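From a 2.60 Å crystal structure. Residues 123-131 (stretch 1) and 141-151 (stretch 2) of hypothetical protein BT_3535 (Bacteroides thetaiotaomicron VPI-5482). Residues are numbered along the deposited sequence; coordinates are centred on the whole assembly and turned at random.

Stretch 1 (123-131) AEYKTNGCT
Stretch 2 (141-151) IKAAVTYKKSD

How do the two stretches run? Strands 124-131 and 141-149 lie antiparallel, 163° between their directions, with extended backbones (phi mostly -95° to -152°, psi from 107° to about 180°). Glu 124 faces Lys 149, Lys 126 Tyr 147, Asn 128 Val 145 and Cys 130 Ala 143; these are the hydrogen-bonded pairs, CA atoms 5.1-5.6 Å apart. The alternating non-hydrogen-bonded pairs lie closer, and the CA atoms of Gly 129 and Ala 144 come to 4.0 Å.

Which backbone groups are satisfied across the gap? Each hydrogen-bonded pair exchanges two bonds. Glu 124 N reaches Lys 149 O at 2.8 Å, and Lys 149 N returns to Glu 124 O at 2.9 Å. Lys 126 N to Tyr 147 O and Tyr 147 N to Lys 126 O are both 2.9 Å. Asn 128 N meets Val 145 O at 3.1 Å, Val 145 N meets Asn 128 O at 2.9 Å. Ala 143 N to Cys 130 O is nearly straight at 2.8 Å, whereas Cys 130 N to Ala 143 O, also 2.8 Å, is bent to 116° and weak.

What do side chains add on the Glu 124, Lys 126 and Tyr 147 face? Lys 149, t at chi1, chi2 and chi3 and m at chi4, brings NZ 3.4 Å from Glu 124 OE2, a salt bridge with a weak hydrogen bond; NZ also bonds elsewhere in the structure. Tyr 147 (chi1 p) leans across so that Lys 126 CB (chi1 m) lies over its ring, 4.2 Å from the centroid. Both are buried, yet Lys 126 NZ and Tyr 147 OH find hydrogen bonds elsewhere.

What packs on the other face? Tyr 125, chi1 -96°, receives Lys 148 CG 3.6 Å from its ring centroid, a CH-pi contact using the lysine's aliphatic stem. Thr 131 OG1 approaches Lys 142 CE at 3.3 Å but is hydrogen-bonded elsewhere.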

ATOM      1  N   ALA A 123       2.603  -9.039 -22.448  1.00 58.04           N
ATOM      2  CA  ALA A 123       2.241  -7.877 -21.629  1.00 59.24           C
ATOM      3  C   ALA A 123       0.755  -7.890 -21.217  1.00 59.54           C
ATOM      4  O   ALA A 123      -0.118  -8.050 -22.061  1.00 59.69           O
ATOM      5  CB  ALA A 123       2.596  -6.569 -22.355  1.00 58.14           C
ATOM      6  N   GLU A 124       0.484  -7.677 -19.925  1.00 60.47           N
ATOM      7  CA  GLU A 124      -0.872  -7.836 -19.320  1.00 60.62           C
ATOM      8  C   GLU A 124      -1.472  -6.533 -18.768  1.00 57.16           C
ATOM      9  O   GLU A 124      -0.753  -5.607 -18.459  1.00 56.68           O
ATOM     10  CB  GLU A 124      -0.856  -8.922 -18.224  1.00 61.95           C
ATOM     11  CG  GLU A 124       0.551  -9.329 -17.724  1.00 65.90           C
ATOM     12  CD  GLU A 124       0.530 -10.102 -16.420  1.00 70.98           C
ATOM     13  OE1 GLU A 124      -0.566 -10.530 -15.978  1.00 71.98           O
ATOM     14  OE2 GLU A 124       1.625 -10.261 -15.831  1.00 71.39           O
ATOM     15  N   TYR A 125      -2.795  -6.494 -18.639  1.00 54.80           N
ATOM     16  CA  TYR A 125      -3.527  -5.281 -18.265  1.00 53.45           C
ATOM     17  C   TYR A 125      -4.234  -5.408 -16.916  1.00 50.67           C
ATOM     18  O   TYR A 125      -5.277  -6.064 -16.823  1.00 51.60           O
ATOM     19  CB  TYR A 125      -4.568  -4.968 -19.343  1.00 54.80           C
ATOM     20  CG  TYR A 125      -4.104  -3.964 -20.371  1.00 64.57           C
ATOM     21  CD1 TYR A 125      -3.946  -2.612 -20.019  1.00 68.24           C
ATOM     22  CD2 TYR A 125      -3.837  -4.349 -21.700  1.00 67.46           C
ATOM     23  CE1 TYR A 125      -3.518  -1.673 -20.949  1.00 72.74           C
ATOM     24  CE2 TYR A 125      -3.410  -3.415 -22.645  1.00 68.83           C
ATOM     25  CZ  TYR A 125      -3.254  -2.075 -22.264  1.00 74.83           C
ATOM     26  OH  TYR A 125      -2.833  -1.129 -23.183  1.00 78.56           O
ATOM     27  N   LYS A 126      -3.712  -4.732 -15.891  1.00 46.49           N
ATOM     28  CA  LYS A 126      -4.171  -4.950 -14.522  1.00 43.50           C
ATOM     29  C   LYS A 126      -4.616  -3.695 -13.763  1.00 42.39           C
ATOM     30  O   LYS A 126      -4.108  -2.616 -13.996  1.00 43.02           O
ATOM     31  CB  LYS A 126      -3.043  -5.624 -13.714  1.00 43.73           C
ATOM     32  CG  LYS A 126      -2.311  -6.776 -14.422  1.00 42.75           C
ATOM     33  CD  LYS A 126      -1.835  -7.884 -13.465  1.00 38.81           C
ATOM     34  CE  LYS A 126      -0.610  -7.535 -12.659  1.00 42.78           C
ATOM     35  NZ  LYS A 126      -0.378  -8.523 -11.548  1.00 35.31           N
ATOM     36  N   THR A 127      -5.548  -3.875 -12.827  1.00 41.35           N
ATOM     37  CA  THR A 127      -5.894  -2.872 -11.828  1.00 41.23           C
ATOM     38  C   THR A 127      -5.414  -3.307 -10.452  1.00 41.42           C
ATOM     39  O   THR A 127      -5.469  -4.471 -10.113  1.00 45.00           O
ATOM     40  CB  THR A 127      -7.398  -2.651 -11.734  1.00 40.05           C
ATOM     41  OG1 THR A 127      -7.927  -2.480 -13.049  1.00 46.08           O
ATOM     42  CG2 THR A 127      -7.698  -1.391 -10.945  1.00 36.78           C
ATOM     43  N   ASN A 128      -4.933  -2.367  -9.659  1.00 39.94           N
ATOM     44  CA  ASN A 128      -4.578  -2.633  -8.282  1.00 39.93           C
ATOM     45  C   ASN A 128      -4.902  -1.363  -7.525  1.00 38.92           C
ATOM     46  O   ASN A 128      -5.134  -0.326  -8.103  1.00 39.19           O
ATOM     47  CB  ASN A 128      -3.096  -3.032  -8.134  1.00 42.38           C
ATOM     48  CG  ASN A 128      -2.727  -3.539  -6.703  1.00 46.88           C
ATOM     49  OD1 ASN A 128      -1.650  -3.224  -6.181  1.00 47.95           O
ATOM     50  ND2 ASN A 128      -3.620  -4.320  -6.084  1.00 41.52           N
ATOM     51  N   GLY A 129      -4.951  -1.455  -6.219  1.00 39.21           N
ATOM     52  CA  GLY A 129      -5.462  -0.382  -5.410  1.00 38.44           C
ATOM     53  C   GLY A 129      -4.803  -0.424  -4.073  1.00 37.66           C
ATOM     54  O   GLY A 129      -4.005  -1.282  -3.791  1.00 37.91           O
ATOM     55  N   CYS A 130      -5.180   0.487  -3.212  1.00 39.82           N
ATOM     56  CA  CYS A 130      -4.340   0.766  -2.083  1.00 38.99           C
ATOM     57  C   CYS A 130      -5.015   1.702  -1.084  1.00 35.09           C
ATOM     58  O   CYS A 130      -5.490   2.753  -1.470  1.00 33.25           O
ATOM     59  CB  CYS A 130      -3.170   1.473  -2.702  1.00 41.40           C
ATOM     60  SG  CYS A 130      -2.066   1.630  -1.584  1.00 61.19           S
ATOM     61  N   THR A 131      -5.087   1.347   0.187  1.00 32.95           N
ATOM     62  CA  THR A 131      -5.757   2.232   1.130  1.00 29.96           C
ATOM     63  C   THR A 131      -4.699   3.070   1.761  1.00 31.02           C
ATOM     64  O   THR A 131      -3.873   2.552   2.496  1.00 36.76           O
ATOM     65  CB  THR A 131      -6.533   1.481   2.185  1.00 28.34           C
ATOM     66  OG1 THR A 131      -7.581   0.772   1.532  1.00 30.61           O
ATOM     67  CG2 THR A 131      -7.133   2.444   3.197  1.00 17.44           C
ATOM     68  N   ILE A 141      -9.136   7.276   2.496  1.00 25.73           N
ATOM     69  CA  ILE A 141      -8.647   7.709   1.188  1.00 24.38           C
ATOM     70  C   ILE A 141      -7.986   6.505   0.544  1.00 26.74           C
ATOM     71  O   ILE A 141      -7.037   5.934   1.109  1.00 25.81           O
ATOM     72  CB  ILE A 141      -7.586   8.808   1.271  1.00 23.09           C
ATOM     73  CG1 ILE A 141      -8.133  10.068   1.952  1.00 20.76           C
ATOM     74  CG2 ILE A 141      -7.056   9.110  -0.126  1.00 14.22           C
ATOM     75  CD1 ILE A 141      -7.008  11.067   2.329  1.00 23.76           C
ATOM     76  N   LYS A 142      -8.484   6.118  -0.626  1.00 27.07           N
ATOM     77  CA  LYS A 142      -7.908   5.016  -1.382  1.00 27.51           C
ATOM     78  C   LYS A 142      -7.352   5.461  -2.731  1.00 26.85           C
ATOM     79  O   LYS A 142      -7.829   6.444  -3.304  1.00 30.24           O
ATOM     80  CB  LYS A 142      -8.981   3.961  -1.622  1.00 28.67           C
ATOM     81  CG  LYS A 142      -9.362   3.250  -0.355  1.00 30.28           C
ATOM     82  CD  LYS A 142     -10.331   2.128  -0.599  1.00 29.51           C
ATOM     83  CE  LYS A 142     -10.749   1.489   0.723  1.00 33.24           C
ATOM     84  NZ  LYS A 142     -11.214   0.094   0.488  1.00 39.55           N
ATOM     85  N   ALA A 143      -6.375   4.713  -3.241  1.00 24.49           N
ATOM     86  CA  ALA A 143      -5.788   4.924  -4.574  1.00 23.46           C
ATOM     87  C   ALA A 143      -6.067   3.676  -5.416  1.00 24.59           C
ATOM     88  O   ALA A 143      -6.026   2.556  -4.894  1.00 26.07           O
ATOM     89  CB  ALA A 143      -4.273   5.191  -4.474  1.00 20.53           C
ATOM     90  N   ALA A 144      -6.407   3.871  -6.691  1.00 24.46           N
ATOM     91  CA  ALA A 144      -6.569   2.774  -7.671  1.00 23.55           C
ATOM     92  C   ALA A 144      -5.739   3.126  -8.917  1.00 23.46           C
ATOM     93  O   ALA A 144      -5.608   4.265  -9.262  1.00 25.43           O
ATOM     94  CB  ALA A 144      -8.002   2.588  -8.031  1.00 19.81           C
ATOM     95  N   VAL A 145      -5.200   2.139  -9.600  1.00 25.77           N
ATOM     96  CA  VAL A 145      -4.243   2.360 -10.685  1.00 26.15           C
ATOM     97  C   VAL A 145      -4.472   1.305 -11.724  1.00 27.97           C
ATOM     98  O   VAL A 145      -4.619   0.133 -11.386  1.00 30.34           O
ATOM     99  CB  VAL A 145      -2.789   2.167 -10.204  1.00 25.19           C
ATOM    100  CG1 VAL A 145      -1.850   2.315 -11.342  1.00 25.88           C
ATOM    101  CG2 VAL A 145      -2.451   3.173  -9.130  1.00 28.13           C
ATOM    102  N   THR A 146      -4.486   1.701 -12.989  1.00 29.96           N
ATOM    103  CA  THR A 146      -4.574   0.744 -14.081  1.00 31.61           C
ATOM    104  C   THR A 146      -3.282   0.820 -14.829  1.00 32.20           C
ATOM    105  O   THR A 146      -2.801   1.907 -15.089  1.00 33.93           O
ATOM    106  CB  THR A 146      -5.736   1.052 -14.998  1.00 32.57           C
ATOM    107  OG1 THR A 146      -6.943   0.801 -14.277  1.00 32.03           O
ATOM    108  CG2 THR A 146      -5.704   0.159 -16.220  1.00 37.29           C
ATOM    109  N   TYR A 147      -2.723  -0.329 -15.185  1.00 33.19           N
ATOM    110  CA  TYR A 147      -1.420  -0.369 -15.819  1.00 33.29           C
ATOM    111  C   TYR A 147      -1.227  -1.570 -16.721  1.00 36.50           C
ATOM    112  O   TYR A 147      -2.012  -2.524 -16.703  1.00 35.24           O
ATOM    113  CB  TYR A 147      -0.324  -0.360 -14.754  1.00 32.43           C
ATOM    114  CG  TYR A 147      -0.402  -1.486 -13.728  1.00 33.48           C
ATOM    115  CD1 TYR A 147      -1.269  -1.412 -12.638  1.00 34.65           C
ATOM    116  CD2 TYR A 147       0.415  -2.608 -13.827  1.00 31.24           C
ATOM    117  CE1 TYR A 147      -1.336  -2.440 -11.690  1.00 32.59           C
ATOM    118  CE2 TYR A 147       0.366  -3.637 -12.875  1.00 29.77           C
ATOM    119  CZ  TYR A 147      -0.517  -3.546 -11.818  1.00 31.59           C
ATOM    120  OH  TYR A 147      -0.574  -4.551 -10.895  1.00 28.29           O
ATOM    121  N   LYS A 148      -0.157  -1.499 -17.509  1.00 39.21           N
ATOM    122  CA  LYS A 148       0.263  -2.581 -18.365  1.00 40.77           C
ATOM    123  C   LYS A 148       1.617  -3.060 -17.859  1.00 41.19           C
ATOM    124  O   LYS A 148       2.534  -2.267 -17.658  1.00 40.23           O
ATOM    125  CB  LYS A 148       0.379  -2.082 -19.795  1.00 43.82           C
ATOM    126  CG  LYS A 148      -0.094  -3.077 -20.839  1.00 46.61           C
ATOM    127  CD  LYS A 148       0.228  -2.604 -22.250  1.00 49.82           C
ATOM    128  CE  LYS A 148       1.741  -2.480 -22.457  1.00 50.52           C
ATOM    129  NZ  LYS A 148       2.113  -2.716 -23.880  1.00 46.77           N
ATOM    130  N   LYS A 149       1.725  -4.353 -17.605  1.00 43.61           N
ATOM    131  CA  LYS A 149       2.971  -4.940 -17.134  1.00 46.64           C
ATOM    132  C   LYS A 149       3.543  -5.790 -18.270  1.00 49.72           C
ATOM    133  O   LYS A 149       2.806  -6.516 -18.938  1.00 49.06           O
ATOM    134  CB  LYS A 149       2.733  -5.792 -15.880  1.00 45.90           C
ATOM    135  CG  LYS A 149       4.005  -6.417 -15.305  1.00 46.63           C
ATOM    136  CD  LYS A 149       3.715  -7.259 -14.068  1.00 49.11           C
ATOM    137  CE  LYS A 149       4.838  -8.263 -13.785  1.00 49.62           C
ATOM    138  NZ  LYS A 149       4.707  -9.456 -14.669  1.00 51.01           N
ATOM    139  N   SER A 150       4.848  -5.671 -18.507  1.00 52.71           N
ATOM    140  CA  SER A 150       5.533  -6.517 -19.483  1.00 54.43           C
ATOM    141  C   SER A 150       6.853  -7.031 -18.865  1.00 57.29           C
ATOM    142  O   SER A 150       7.164  -6.729 -17.696  1.00 57.59           O
ATOM    143  CB  SER A 150       5.763  -5.753 -20.786  1.00 52.24           C
ATOM    144  OG  SER A 150       6.708  -4.725 -20.593  1.00 51.85           O
ATOM    145  N   ASP A 151       7.594  -7.832 -19.640  1.00 60.32           N
ATOM    146  CA  ASP A 151       8.891  -8.394 -19.209  1.00 61.80           C
ATOM    147  C   ASP A 151       9.751  -7.274 -18.586  1.00 62.78           C
ATOM    148  O   ASP A 151      10.226  -7.374 -17.449  1.00 61.48           O
ATOM    149  CB  ASP A 151       9.626  -9.081 -20.392  1.00 59.64           C
TER